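Local coordinates for protein polymerase X (Deinococcus radiodurans, PDB 2W9M) that probably catalyses template-directed DNA synthesis from deoxynucleoside triphosphates and binds zinc ions in a polymerase and histidinol phosphatase (PHP) domain, at residues A[513-518]-A[524-529]; A[330-335]-A[487-492]; A[214-219]-A[233-238]; A[167-172]-A[226-231]. All blocks are in the same frame, centred on the assembly; numbering follows the deposited sequence.

Read from the N terminus, the chain illustrates how a multidomain enzyme combines local and distant loop closures. Contact 4 opens at helix 163-176 and contact 3 at residues 214-219; contact 4 then closes on 226-231 and contact 3 on 233-238, so the two cross, sharing one mixed sheet in the polymerase region. Contact 2 follows in series, its ends about 150 residues apart, and joins the first and sixth strands of the PHP-domain barrel. Contact 1 comes last, closing a short loop between the seventh strand and the helix after it. Contacts 1 and 2 share a zinc ion, while Arg527 and Tyr528 of contact 1 pack on Leu167 of contact 4, linking the two regions.

Contact 1: residues A[513-518]-A[524-529]. With ZN (zinc ion), chain D; ZN (zinc ion), chain C.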
loop_
_atom_site.group_PDB
_atom_site.type_symbol
_atom_site.label_atom_id
_atom_site.label_comp_id
_atom_site.label_asym_id
_atom_site.label_seq_id
_atom_site.Cartn_x
_atom_site.Cartn_y
_atom_site.Cartn_z
ATOM N N ILE A 513 -9.689 -6.583 3.222
ATOM C CA ILE A 513 -8.336 -6.090 3.442
ATOM C C ILE A 513 -7.356 -6.906 2.608
ATOM O O ILE A 513 -6.954 -8.000 2.997
ATOM C CB ILE A 513 -7.943 -6.137 4.931
ATOM C CG1 ILE A 513 -8.991 -5.415 5.778
ATOM C CG2 ILE A 513 -6.583 -5.494 5.150
ATOM C CD1 ILE A 513 -8.760 -5.538 7.275
ATOM N N ASN A 514 -6.984 -6.362 1.453
ATOM C CA ASN A 514 -6.158 -7.076 0.479
ATOM C C ASN A 514 -4.781 -6.440 0.312
ATOM O O ASN A 514 -4.664 -5.222 0.193
ATOM C CB ASN A 514 -6.866 -7.126 -0.877
ATOM C CG ASN A 514 -8.234 -7.806 -0.805
ATOM O OD1 ASN A 514 -8.571 -8.457 0.189
ATOM N ND2 ASN A 514 -9.026 -7.656 -1.864
ATOM N N THR A 515 -3.747 -7.272 0.286
ATOM C CA THR A 515 -2.370 -6.793 0.234
ATOM C C THR A 515 -1.942 -6.337 -1.165
ATOM O O THR A 515 -1.058 -5.485 -1.306
ATOM C CB THR A 515 -1.398 -7.884 0.704
ATOM O OG1 THR A 515 -1.546 -9.043 -0.130
ATOM C CG2 THR A 515 -1.686 -8.270 2.142
ATOM N N ASP A 516 -2.562 -6.906 -2.196
ATOM C CA ASP A 516 -2.157 -6.639 -3.572
ATOM C C ASP A 516 -0.685 -6.997 -3.765
ATOM O O ASP A 516 0.038 -6.328 -4.505
ATOM C CB ASP A 516 -2.401 -5.170 -3.929
ATOM C CG ASP A 516 -2.507 -4.943 -5.427
ATOM O OD1 ASP A 516 -2.266 -5.899 -6.189
ATOM O OD2 ASP A 516 -2.831 -3.810 -5.844
ATOM N N ALA A 517 -0.248 -8.058 -3.091
ATOM C CA ALA A 517 1.154 -8.480 -3.119
ATOM C C ALA A 517 1.661 -8.841 -4.518
ATOM O O ALA A 517 1.066 -9.662 -5.214
ATOM C CB ALA A 517 1.370 -9.652 -2.164
ATOM N N HIS A 518 2.768 -8.227 -4.918
ATOM C CA HIS A 518 3.424 -8.576 -6.173
ATOM C C HIS A 518 4.661 -9.433 -5.914
ATOM O O HIS A 518 5.392 -9.795 -6.832
ATOM C CB HIS A 518 3.793 -7.311 -6.942
ATOM C CG HIS A 518 2.625 -6.658 -7.608
ATOM N ND1 HIS A 518 1.667 -5.960 -6.907
ATOM C CD2 HIS A 518 2.251 -6.611 -8.907
ATOM C CE1 HIS A 518 0.756 -5.503 -7.747
ATOM N NE2 HIS A 518 1.086 -5.888 -8.967
ATOM N N ARG A 524 3.083 -9.406 3.874
ATOM C CA ARG A 524 3.264 -8.830 5.204
ATOM C C ARG A 524 2.760 -7.385 5.263
ATOM O O ARG A 524 2.857 -6.730 6.299
ATOM C CB ARG A 524 4.734 -8.890 5.641
ATOM C CG ARG A 524 5.432 -10.209 5.356
ATOM C CD ARG A 524 6.666 -10.386 6.229
ATOM N NE ARG A 524 6.401 -11.243 7.384
ATOM C CZ ARG A 524 5.893 -10.824 8.542
ATOM N NH1 ARG A 524 5.586 -9.545 8.716
ATOM N NH2 ARG A 524 5.689 -11.688 9.529
ATOM N N ASP A 525 2.228 -6.892 4.149
ATOM C CA ASP A 525 1.657 -5.552 4.113
ATOM C C ASP A 525 0.289 -5.530 4.785
ATOM O O ASP A 525 -0.209 -4.468 5.155
ATOM C CB ASP A 525 1.550 -5.042 2.673
ATOM C CG ASP A 525 2.894 -4.627 2.100
ATOM O OD1 ASP A 525 2.938 -4.207 0.923
ATOM O OD2 ASP A 525 3.909 -4.724 2.826
ATOM N N ALA A 526 -0.311 -6.707 4.940
ATOM C CA ALA A 526 -1.628 -6.829 5.563
ATOM C C ALA A 526 -1.713 -5.984 6.829
ATOM O O ALA A 526 -2.746 -5.389 7.130
ATOM C CB ALA A 526 -1.921 -8.274 5.879
ATOM N N ARG A 527 -0.606 -5.940 7.559
ATOM C CA ARG A 527 -0.484 -5.174 8.792
ATOM C C ARG A 527 -0.801 -3.685 8.624
ATOM O O ARG A 527 -1.307 -3.052 9.547
ATOM C CB ARG A 527 0.924 -5.377 9.350
ATOM C CG ARG A 527 1.533 -4.214 10.086
ATOM C CD ARG A 527 3.054 -4.316 10.006
ATOM N NE ARG A 527 3.710 -3.825 11.214
ATOM C CZ ARG A 527 5.021 -3.637 11.323
ATOM N NH1 ARG A 527 5.813 -3.890 10.289
ATOM N NH2 ARG A 527 5.540 -3.188 12.459
ATOM N N TYR A 528 -0.513 -3.132 7.449
ATOM C CA TYR A 528 -0.807 -1.725 7.178
ATOM C C TYR A 528 -2.282 -1.507 6.863
ATOM O O TYR A 528 -2.867 -0.507 7.269
ATOM C CB TYR A 528 0.066 -1.190 6.035
ATOM C CG TYR A 528 1.543 -1.402 6.252
ATOM C CD1 TYR A 528 2.274 -2.251 5.425
ATOM C CD2 TYR A 528 2.209 -0.765 7.291
ATOM C CE1 TYR A 528 3.626 -2.454 5.624
ATOM C CE2 TYR A 528 3.563 -0.960 7.499
ATOM C CZ TYR A 528 4.266 -1.805 6.661
ATOM O OH TYR A 528 5.614 -1.998 6.866
ATOM N N GLY A 529 -2.875 -2.442 6.128
ATOM C CA GLY A 529 -4.296 -2.397 5.842
ATOM C C GLY A 529 -5.114 -2.538 7.112
ATOM O O GLY A 529 -6.124 -1.861 7.291
HETATM ZN ZN ZN D . -3.628 -5.617 -8.148
HETATM ZN ZN ZN C . 0.297 -5.306 -10.817
HETATM O O HOH W 1 2.089 -5.125 -1.251
#
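The last strand of the PHP barrel, with the loop and helix that follow it, illustrates how a metal-binding loop can be backed by a helix. Strand 511-514, the seventh of the parallel beta/alpha barrel, runs into a loop that carries zinc ligands, and the start of helix 526-535 folds back against it. Ile513 and Thr515 point toward the helix, whereas Asn514, the residue between them, points away. Methyl CG2 of Thr515 meets the beginning of the helix, 3.5 Å from Ala526 N and 3.7 Å from Ala526 CB. With OG1 set between the backbone N and the carbonyl carbon (chi1 59°), this methyl is the branch left to face the helix, while OG1 takes a weak bond from Ala517 N. One turn along the helix, Ile513 CG2 comes within 3.8 Å of Gly529 C, an approach made possible by the missing side chain. A water joins the two segments, donating to Thr515 O at 3.2 Å and to Asp525 OD1 at a short 2.5 Å; Asp525 also pairs with Arg164 of helix 163-176. Beyond Thr515 the chain turns to the metals. Asp516 OD1 binds one zinc ion, which His332, His334 and Glu401 also hold. His518 stacks on the His334 ring and coordinates a second zinc ion through NE2 at 2.1 Å, while its ND1 makes a weak bond to Asp516 O at 2.9 Å.

Contact 2: residues A[330-335]-A[487-492]; sequences MIHTHS and EINANA. With ZN (zinc ion), chain D.
Glu487 OE1 is gripped by two donors, His332 ND1 across the contact and Asn514 ND2 from the neighbouring strand. The bond from His332 ND1 to Glu487 OE1 is 2.7 Å long with an N-H...O angle of 155°, and it uses the syn lone pair of the oxygen. Ring and carboxylate are nearly coplanar, 15° apart, so the acid meets the imidazole at its edge. Glu487 gets there as an extended chain, CG anti to the backbone N (chi1 166°). The opposite nitrogen, His332 NE2, lies 2.3 Å from a zinc ion that His334, Glu401 and Asp516 also bind. This is a His-carboxylate pair at the C-terminal ends of the parallel strands of the PHP domain, where a second-shell acid orients a first-shell ligand. Replacing Glu487 by a leucine would probably leave the ND1-H of His332 without its acceptor and the ring freer to turn about the zinc ion. The other oxygen, Glu487 OE2, receives Asn489 ND2 at 2.8 Å from above the carboxylate plane, and it also takes the backbone N of His456. Asn489 ND2 further bonds Asp516 OD2, while Asn489 OD1 accepts from Asn491 N at 3.1 Å in an Asx turn.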
loop_
_atom_site.group_PDB
_atom_site.type_symbol
_atom_site.label_atom_id
_atom_site.label_comp_id
_atom_site.label_asym_id
_atom_site.label_seq_id
_atom_site.Cartn_x
_atom_site.Cartn_y
_atom_site.Cartn_z
ATOM N N MET A 330 -6.077 -14.616 1.946
ATOM C CA MET A 330 -5.238 -13.556 1.391
ATOM C C MET A 330 -5.481 -13.390 -0.106
ATOM O O MET A 330 -4.777 -13.973 -0.930
ATOM C CB MET A 330 -3.761 -13.843 1.666
ATOM C CG MET A 330 -3.394 -13.816 3.144
ATOM S SD MET A 330 -3.054 -12.157 3.772
ATOM C CE MET A 330 -4.681 -11.405 3.705
ATOM N N ILE A 331 -6.482 -12.590 -0.456
ATOM C CA ILE A 331 -6.890 -12.480 -1.853
ATOM C C ILE A 331 -6.302 -11.254 -2.542
ATOM O O ILE A 331 -5.715 -10.381 -1.894
ATOM C CB ILE A 331 -8.428 -12.480 -2.009
ATOM C CG1 ILE A 331 -9.031 -11.204 -1.418
ATOM C CG2 ILE A 331 -9.028 -13.733 -1.374
ATOM C CD1 ILE A 331 -10.537 -11.095 -1.610
ATOM N N HIS A 332 -6.468 -11.210 -3.860
ATOM C CA HIS A 332 -5.890 -10.165 -4.693
ATOM C C HIS A 332 -4.365 -10.122 -4.563
ATOM O O HIS A 332 -3.798 -9.174 -4.036
ATOM C CB HIS A 332 -6.522 -8.807 -4.373
ATOM C CG HIS A 332 -6.121 -7.723 -5.318
ATOM N ND1 HIS A 332 -6.358 -6.385 -5.064
ATOM C CD2 HIS A 332 -5.482 -7.768 -6.508
ATOM C CE1 HIS A 332 -5.892 -5.663 -6.062
ATOM N NE2 HIS A 332 -5.353 -6.477 -6.956
ATOM N N THR A 333 -3.715 -11.174 -5.047
ATOM C CA THR A 333 -2.262 -11.246 -5.071
ATOM C C THR A 333 -1.811 -11.438 -6.518
ATOM O O THR A 333 -2.588 -11.898 -7.353
ATOM C CB THR A 333 -1.749 -12.420 -4.232
ATOM O OG1 THR A 333 -2.250 -13.644 -4.782
ATOM C CG2 THR A 333 -2.213 -12.295 -2.786
ATOM N N HIS A 334 -0.567 -11.080 -6.820
ATOM C CA HIS A 334 -0.055 -11.213 -8.183
ATOM C C HIS A 334 1.101 -12.202 -8.268
ATOM O O HIS A 334 1.848 -12.382 -7.310
ATOM C CB HIS A 334 0.354 -9.850 -8.749
ATOM C CG HIS A 334 -0.796 -8.914 -8.941
ATOM N ND1 HIS A 334 -1.376 -8.686 -10.169
ATOM C CD2 HIS A 334 -1.485 -8.156 -8.052
ATOM C CE1 HIS A 334 -2.372 -7.827 -10.033
ATOM N NE2 HIS A 334 -2.457 -7.493 -8.756
ATOM N N SER A 335 1.230 -12.843 -9.424
ATOM C CA SER A 335 2.256 -13.855 -9.636
ATOM C C SER A 335 3.075 -13.551 -10.883
ATOM O O SER A 335 2.853 -12.552 -11.569
ATOM C CB SER A 335 1.614 -15.233 -9.791
ATOM O OG SER A 335 0.985 -15.361 -11.059
ATOM N N GLU A 487 -12.639 -2.860 -1.492
ATOM C CA GLU A 487 -11.318 -3.234 -1.010
ATOM C C GLU A 487 -10.656 -2.120 -0.212
ATOM O O GLU A 487 -10.739 -0.946 -0.567
ATOM C CB GLU A 487 -10.427 -3.638 -2.190
ATOM C CG GLU A 487 -8.935 -3.730 -1.880
ATOM C CD GLU A 487 -8.131 -4.284 -3.053
ATOM O OE1 GLU A 487 -8.181 -5.514 -3.273
ATOM O OE2 GLU A 487 -7.454 -3.497 -3.756
ATOM N N ILE A 488 -10.016 -2.502 0.885
ATOM C CA ILE A 488 -9.087 -1.626 1.574
ATOM C C ILE A 488 -7.698 -2.148 1.247
ATOM O O ILE A 488 -7.212 -3.092 1.869
ATOM C CB ILE A 488 -9.311 -1.626 3.095
ATOM C CG1 ILE A 488 -10.687 -1.049 3.434
ATOM C CG2 ILE A 488 -8.214 -0.841 3.795
ATOM C CD1 ILE A 488 -11.027 -1.127 4.905
ATOM N N ASN A 489 -7.076 -1.548 0.239
ATOM C CA ASN A 489 -5.809 -2.038 -0.275
ATOM C C ASN A 489 -4.702 -1.795 0.734
ATOM O O ASN A 489 -4.379 -0.652 1.058
ATOM C CB ASN A 489 -5.495 -1.383 -1.622
ATOM C CG ASN A 489 -4.432 -2.127 -2.399
ATOM O OD1 ASN A 489 -3.277 -2.191 -1.986
ATOM N ND2 ASN A 489 -4.818 -2.692 -3.535
ATOM N N ALA A 490 -4.134 -2.883 1.238
ATOM C CA ALA A 490 -3.148 -2.817 2.311
ATOM C C ALA A 490 -1.763 -2.343 1.868
ATOM O O ALA A 490 -0.925 -2.025 2.710
ATOM C CB ALA A 490 -3.050 -4.163 3.025
ATOM N N ASN A 491 -1.509 -2.304 0.562
ATOM C CA ASN A 491 -0.222 -1.801 0.077
ATOM C C ASN A 491 0.011 -0.384 0.593
ATOM O O ASN A 491 -0.832 0.490 0.404
ATOM C CB ASN A 491 -0.139 -1.852 -1.453
ATOM C CG ASN A 491 1.208 -1.375 -1.986
ATOM O OD1 ASN A 491 1.485 -0.176 -2.040
ATOM N ND2 ASN A 491 2.046 -2.317 -2.392
ATOM N N ALA A 492 1.152 -0.169 1.243
ATOM C CA ALA A 492 1.454 1.098 1.920
ATOM C C ALA A 492 1.387 2.336 1.023
ATOM O O ALA A 492 1.250 3.456 1.516
ATOM C CB ALA A 492 2.814 1.022 2.611
HETATM ZN ZN ZN D . -3.628 -5.617 -8.148
#

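Contact 3: residues A[214-219]-A[233-238]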
loop_
_atom_site.group_PDB
_atom_site.type_symbol
_atom_site.label_atom_id
_atom_site.label_comp_id
_atom_site.label_asym_id
_atom_site.label_seq_id
_atom_site.Cartn_x
_atom_site.Cartn_y
_atom_site.Cartn_z
ATOM N N PRO A 214 24.372 7.408 19.215
ATOM C CA PRO A 214 25.249 8.582 19.336
ATOM C C PRO A 214 24.946 9.643 18.281
ATOM O O PRO A 214 25.219 10.826 18.492
ATOM C CB PRO A 214 26.651 7.999 19.110
ATOM C CG PRO A 214 26.503 6.511 19.305
ATOM C CD PRO A 214 25.119 6.194 18.844
ATOM N N GLU A 215 24.382 9.211 17.160
ATOM C CA GLU A 215 24.097 10.088 16.027
ATOM C C GLU A 215 23.220 11.277 16.417
ATOM O O GLU A 215 23.498 12.417 16.048
ATOM C CB GLU A 215 23.376 9.298 14.928
ATOM C CG GLU A 215 23.562 7.786 15.005
ATOM C CD GLU A 215 22.349 7.019 14.493
ATOM O OE1 GLU A 215 21.314 7.658 14.195
ATOM O OE2 GLU A 215 22.429 5.774 14.396
ATOM N N LEU A 216 22.158 10.991 17.161
ATOM C CA LEU A 216 21.103 11.961 17.434
ATOM C C LEU A 216 21.594 13.254 18.081
ATOM O O LEU A 216 22.719 13.334 18.575
ATOM C CB LEU A 216 20.010 11.321 18.293
ATOM C CG LEU A 216 19.426 10.017 17.740
ATOM C CD1 LEU A 216 18.385 9.448 18.694
ATOM C CD2 LEU A 216 18.830 10.229 16.358
ATOM N N THR A 217 20.728 14.263 18.063
ATOM C CA THR A 217 21.019 15.574 18.631
ATOM C C THR A 217 19.917 15.974 19.598
ATOM O O THR A 217 18.735 15.918 19.256
ATOM C CB THR A 217 21.095 16.649 17.535
ATOM O OG1 THR A 217 22.363 16.576 16.875
ATOM C CG2 THR A 217 20.911 18.040 18.136
ATOM N N VAL A 218 20.294 16.386 20.803
ATOM C CA VAL A 218 19.288 16.761 21.790
ATOM C C VAL A 218 18.700 18.147 21.546
ATOM O O VAL A 218 19.423 19.111 21.304
ATOM C CB VAL A 218 19.746 16.507 23.265
ATOM C CG1 VAL A 218 21.241 16.233 23.399
ATOM C CG2 VAL A 218 19.173 17.511 24.252
ATOM N N GLN A 219 17.373 18.220 21.559
ATOM C CA GLN A 219 16.672 19.481 21.365
ATOM C C GLN A 219 16.100 19.967 22.687
ATOM O O GLN A 219 15.216 20.819 22.708
ATOM C CB GLN A 219 15.544 19.335 20.339
ATOM C CG GLN A 219 15.868 18.431 19.158
ATOM C CD GLN A 219 17.041 18.929 18.329
ATOM O OE1 GLN A 219 17.581 18.196 17.498
ATOM N NE2 GLN A 219 17.440 20.177 18.550
ATOM N N VAL A 233 13.903 11.322 12.374
ATOM C CA VAL A 233 13.682 10.569 13.599
ATOM C C VAL A 233 13.495 11.490 14.796
ATOM O O VAL A 233 14.201 12.483 14.937
ATOM C CB VAL A 233 14.862 9.626 13.889
ATOM C CG1 VAL A 233 14.800 9.117 15.317
ATOM C CG2 VAL A 233 14.867 8.467 12.910
ATOM N N GLU A 234 12.536 11.152 15.652
ATOM C CA GLU A 234 12.334 11.874 16.902
ATOM C C GLU A 234 12.138 10.899 18.048
ATOM O O GLU A 234 11.298 10.004 17.978
ATOM C CB GLU A 234 11.126 12.804 16.814
ATOM C CG GLU A 234 11.333 14.006 15.916
ATOM C CD GLU A 234 10.133 14.929 15.903
ATOM O OE1 GLU A 234 9.581 15.211 16.989
ATOM O OE2 GLU A 234 9.746 15.375 14.804
ATOM N N ILE A 235 12.922 11.077 19.101
ATOM C CA ILE A 235 12.821 10.228 20.272
ATOM C C ILE A 235 12.597 11.114 21.481
ATOM O O ILE A 235 13.386 12.014 21.755
ATOM C CB ILE A 235 14.085 9.361 20.452
ATOM C CG1 ILE A 235 14.240 8.412 19.257
ATOM C CG2 ILE A 235 14.028 8.584 21.760
ATOM C CD1 ILE A 235 15.448 7.510 19.333
ATOM N N ALA A 236 11.492 10.882 22.177
ATOM C CA ALA A 236 11.174 11.643 23.374
ATOM C C ALA A 236 11.258 10.719 24.574
ATOM O O ALA A 236 10.741 9.604 24.539
ATOM C CB ALA A 236 9.789 12.259 23.267
ATOM N N CYS A 237 11.913 11.182 25.632
ATOM C CA CYS A 237 12.079 10.371 26.829
ATOM C C CYS A 237 11.502 11.042 28.076
ATOM O O CYS A 237 11.180 12.229 28.063
ATOM C CB CYS A 237 13.550 10.011 27.032
ATOM S SG CYS A 237 14.703 11.276 26.452
ATOM N N ALA A 238 11.377 10.263 29.147
ATOM C CA ALA A 238 10.775 10.728 30.390
ATOM C C ALA A 238 11.133 9.774 31.524
ATOM O O ALA A 238 11.481 8.619 31.277
ATOM C CB ALA A 238 9.264 10.817 30.237
#
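No flat group takes part where Leu216 meets Ile235 and Val233: there are no ring or carboxylate faces and edges to match, and branched aliphatic ends do all the touching. The nearest approach is methyl to methyl, with Leu216 CD1 3.6 Å from Ile235 CD1. The two side chains cross at about a right angle, so they meet through their ends and do not run alongside each other. Ile235 does not start out pointing at Leu216; its straight outer arm, CD1 anti to CA across the CB-CG1 bond (chi2 -180°), carries the terminal methyl there. The other leucine branch makes a looser contact, CD2 lying 4.3 Å from Val233 CG1, so Leu216 spreads its fork over two residues that share one side of strand 231-238. Glu234, the residue between them, points away and forms salt bridges with Arg196 and Arg250.

The contact spans an antiparallel meander in which strand 224-228 pairs with 217-218 on one side and with 231-238 on the other. Leu216 stands just before the first of these strands and reaches past the middle one, its CD2 4.0 Å from Gly226 CA. Val209 and Leu210 of helix 206-212 also touch Leu216, while Leu200 of strand 194-203 packs on Ile235; the region is consistent with the palm of a family X polymerase. Since the interface is wholly apolar and buries about 100 Å², it offers little directional bonding: burial holds the methyls together, and the backbone bonds of the sheet set the alignment.

Contact 4: residues A[167-172]-A[226-231]; sequences LAVAEE and GDYEGV
Val169 is the first residue of segment 167-172 to meet the hairpin, and its two methyls divide the work. CG1, anti to the backbone N (chi1 171°), lies 4.1 Å from Tyr228 CD2 and approaches the ring obliquely. CG2 sits 3.7 Å from Val231 CG2, the two valines lying alongside each other and running antiparallel. Three residues on, about one helical turn, Glu172 stretches out as an extended chain until its OE2 is 3.1 Å from Tyr228 CE2. Its carboxylate plane stands almost perpendicular to the ring, 89° apart. The polar ends have stronger partners in helix 121-130: Glu172 OE2 forms a salt bridge with Arg125, which also pairs with Glu229, and Tyr228 OH is hydrogen-bonded to Glu129. Arg125 probably offsets the charge of the acids gathered here.

With an alanine in place of Tyr228, Val169 CG1 would probably lose its aromatic neighbour and Glu129 its hydroxyl partner. The tyrosine opens a type I' turn, the familiar tight corner of a two-residue beta hairpin, closed by Tyr228 N to Val231 O at 2.9 Å and Val231 N to Tyr228 O at 3.1 Å. Helix 163-176 thus packs against the hairpin of strands 224-228 and 231-238, touches helix 121-130 through Ala168 and helix 526-535 through Leu167, while Val231 rests on Phe155 of helix 141-157.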
loop_
_atom_site.group_PDB
_atom_site.type_symbol
_atom_site.label_atom_id
_atom_site.label_comp_id
_atom_site.label_asym_id
_atom_site.label_seq_id
_atom_site.Cartn_x
_atom_site.Cartn_y
_atom_site.Cartn_z
ATOM N N LEU A 167 7.553 3.290 10.000
ATOM C CA LEU A 167 7.322 2.208 10.952
ATOM C C LEU A 167 8.524 1.269 11.025
ATOM O O LEU A 167 8.923 0.846 12.109
ATOM C CB LEU A 167 6.056 1.432 10.577
ATOM C CG LEU A 167 5.397 0.537 11.628
ATOM C CD1 LEU A 167 5.392 1.216 12.981
ATOM C CD2 LEU A 167 3.976 0.185 11.204
ATOM N N ALA A 168 9.097 0.947 9.868
ATOM C CA ALA A 168 10.291 0.107 9.808
ATOM C C ALA A 168 11.454 0.734 10.572
ATOM O O ALA A 168 12.123 0.062 11.353
ATOM C CB ALA A 168 10.688 -0.150 8.359
ATOM N N VAL A 169 11.693 2.021 10.342
ATOM C CA VAL A 169 12.783 2.719 11.016
ATOM C C VAL A 169 12.557 2.802 12.527
ATOM O O VAL A 169 13.479 2.570 13.308
ATOM C CB VAL A 169 13.021 4.123 10.426
ATOM C CG1 VAL A 169 13.998 4.904 11.293
ATOM C CG2 VAL A 169 13.535 4.009 8.992
ATOM N N ALA A 170 11.335 3.117 12.939
ATOM C CA ALA A 170 11.022 3.162 14.366
ATOM C C ALA A 170 11.206 1.790 15.014
ATOM O O ALA A 170 11.741 1.683 16.119
ATOM C CB ALA A 170 9.614 3.682 14.600
ATOM N N GLU A 171 10.769 0.741 14.325
ATOM C CA GLU A 171 10.955 -0.624 14.823
ATOM C C GLU A 171 12.435 -0.996 14.948
ATOM O O GLU A 171 12.840 -1.638 15.916
ATOM C CB GLU A 171 10.206 -1.633 13.944
ATOM C CG GLU A 171 11.004 -2.892 13.591
ATOM C CD GLU A 171 11.365 -2.983 12.104
ATOM O OE1 GLU A 171 10.440 -3.131 11.270
ATOM O OE2 GLU A 171 12.572 -2.927 11.770
ATOM N N GLU A 172 13.240 -0.570 13.979
ATOM C CA GLU A 172 14.672 -0.851 13.983
ATOM C C GLU A 172 15.403 -0.128 15.115
ATOM O O GLU A 172 16.237 -0.724 15.797
ATOM C CB GLU A 172 15.297 -0.485 12.633
ATOM C CG GLU A 172 16.722 -0.982 12.447
ATOM C CD GLU A 172 17.320 -0.562 11.114
ATOM O OE1 GLU A 172 18.255 -1.242 10.634
ATOM O OE2 GLU A 172 16.851 0.447 10.546
ATOM N N GLY A 226 17.033 13.580 14.727
ATOM C CA GLY A 226 18.095 13.234 13.806
ATOM C C GLY A 226 17.545 12.724 12.491
ATOM O O GLY A 226 16.406 13.015 12.127
ATOM N N ASP A 227 18.354 11.944 11.783
ATOM C CA ASP A 227 17.995 11.461 10.462
ATOM C C ASP A 227 18.629 10.092 10.273
ATOM O O ASP A 227 19.855 9.976 10.216
ATOM C CB ASP A 227 18.526 12.430 9.400
ATOM C CG ASP A 227 17.765 12.344 8.087
ATOM O OD1 ASP A 227 16.575 12.731 8.065
ATOM O OD2 ASP A 227 18.362 11.910 7.073
ATOM N N TYR A 228 17.804 9.054 10.190
ATOM C CA TYR A 228 18.326 7.718 9.935
ATOM C C TYR A 228 18.075 7.270 8.497
ATOM O O TYR A 228 16.956 6.897 8.137
ATOM C CB TYR A 228 17.756 6.692 10.914
ATOM C CG TYR A 228 18.456 5.353 10.818
ATOM C CD1 TYR A 228 19.728 5.175 11.351
ATOM C CD2 TYR A 228 17.858 4.274 10.181
ATOM C CE1 TYR A 228 20.379 3.962 11.262
ATOM C CE2 TYR A 228 18.500 3.053 10.090
ATOM C CZ TYR A 228 19.760 2.904 10.632
ATOM O OH TYR A 228 20.407 1.693 10.540
ATOM N N GLU A 229 19.128 7.311 7.686
ATOM C CA GLU A 229 19.049 6.921 6.284
ATOM C C GLU A 229 17.923 7.632 5.541
ATOM O O GLU A 229 17.129 6.999 4.845
ATOM C CB GLU A 229 18.921 5.403 6.165
ATOM C CG GLU A 229 20.147 4.674 6.700
ATOM C CD GLU A 229 19.987 3.168 6.707
ATOM O OE1 GLU A 229 18.963 2.672 6.191
ATOM O OE2 GLU A 229 20.888 2.482 7.232
ATOM N N GLY A 230 17.865 8.953 5.700
ATOM C CA GLY A 230 16.899 9.776 4.993
ATOM C C GLY A 230 15.576 9.942 5.716
ATOM O O GLY A 230 14.806 10.852 5.409
ATOM N N VAL A 231 15.311 9.061 6.676
ATOM C CA VAL A 231 14.065 9.096 7.430
ATOM C C VAL A 231 14.233 9.897 8.719
ATOM O O VAL A 231 14.986 9.495 9.607
ATOM C CB VAL A 231 13.599 7.681 7.790
ATOM C CG1 VAL A 231 12.268 7.733 8.513
ATOM C CG2 VAL A 231 13.505 6.820 6.541
#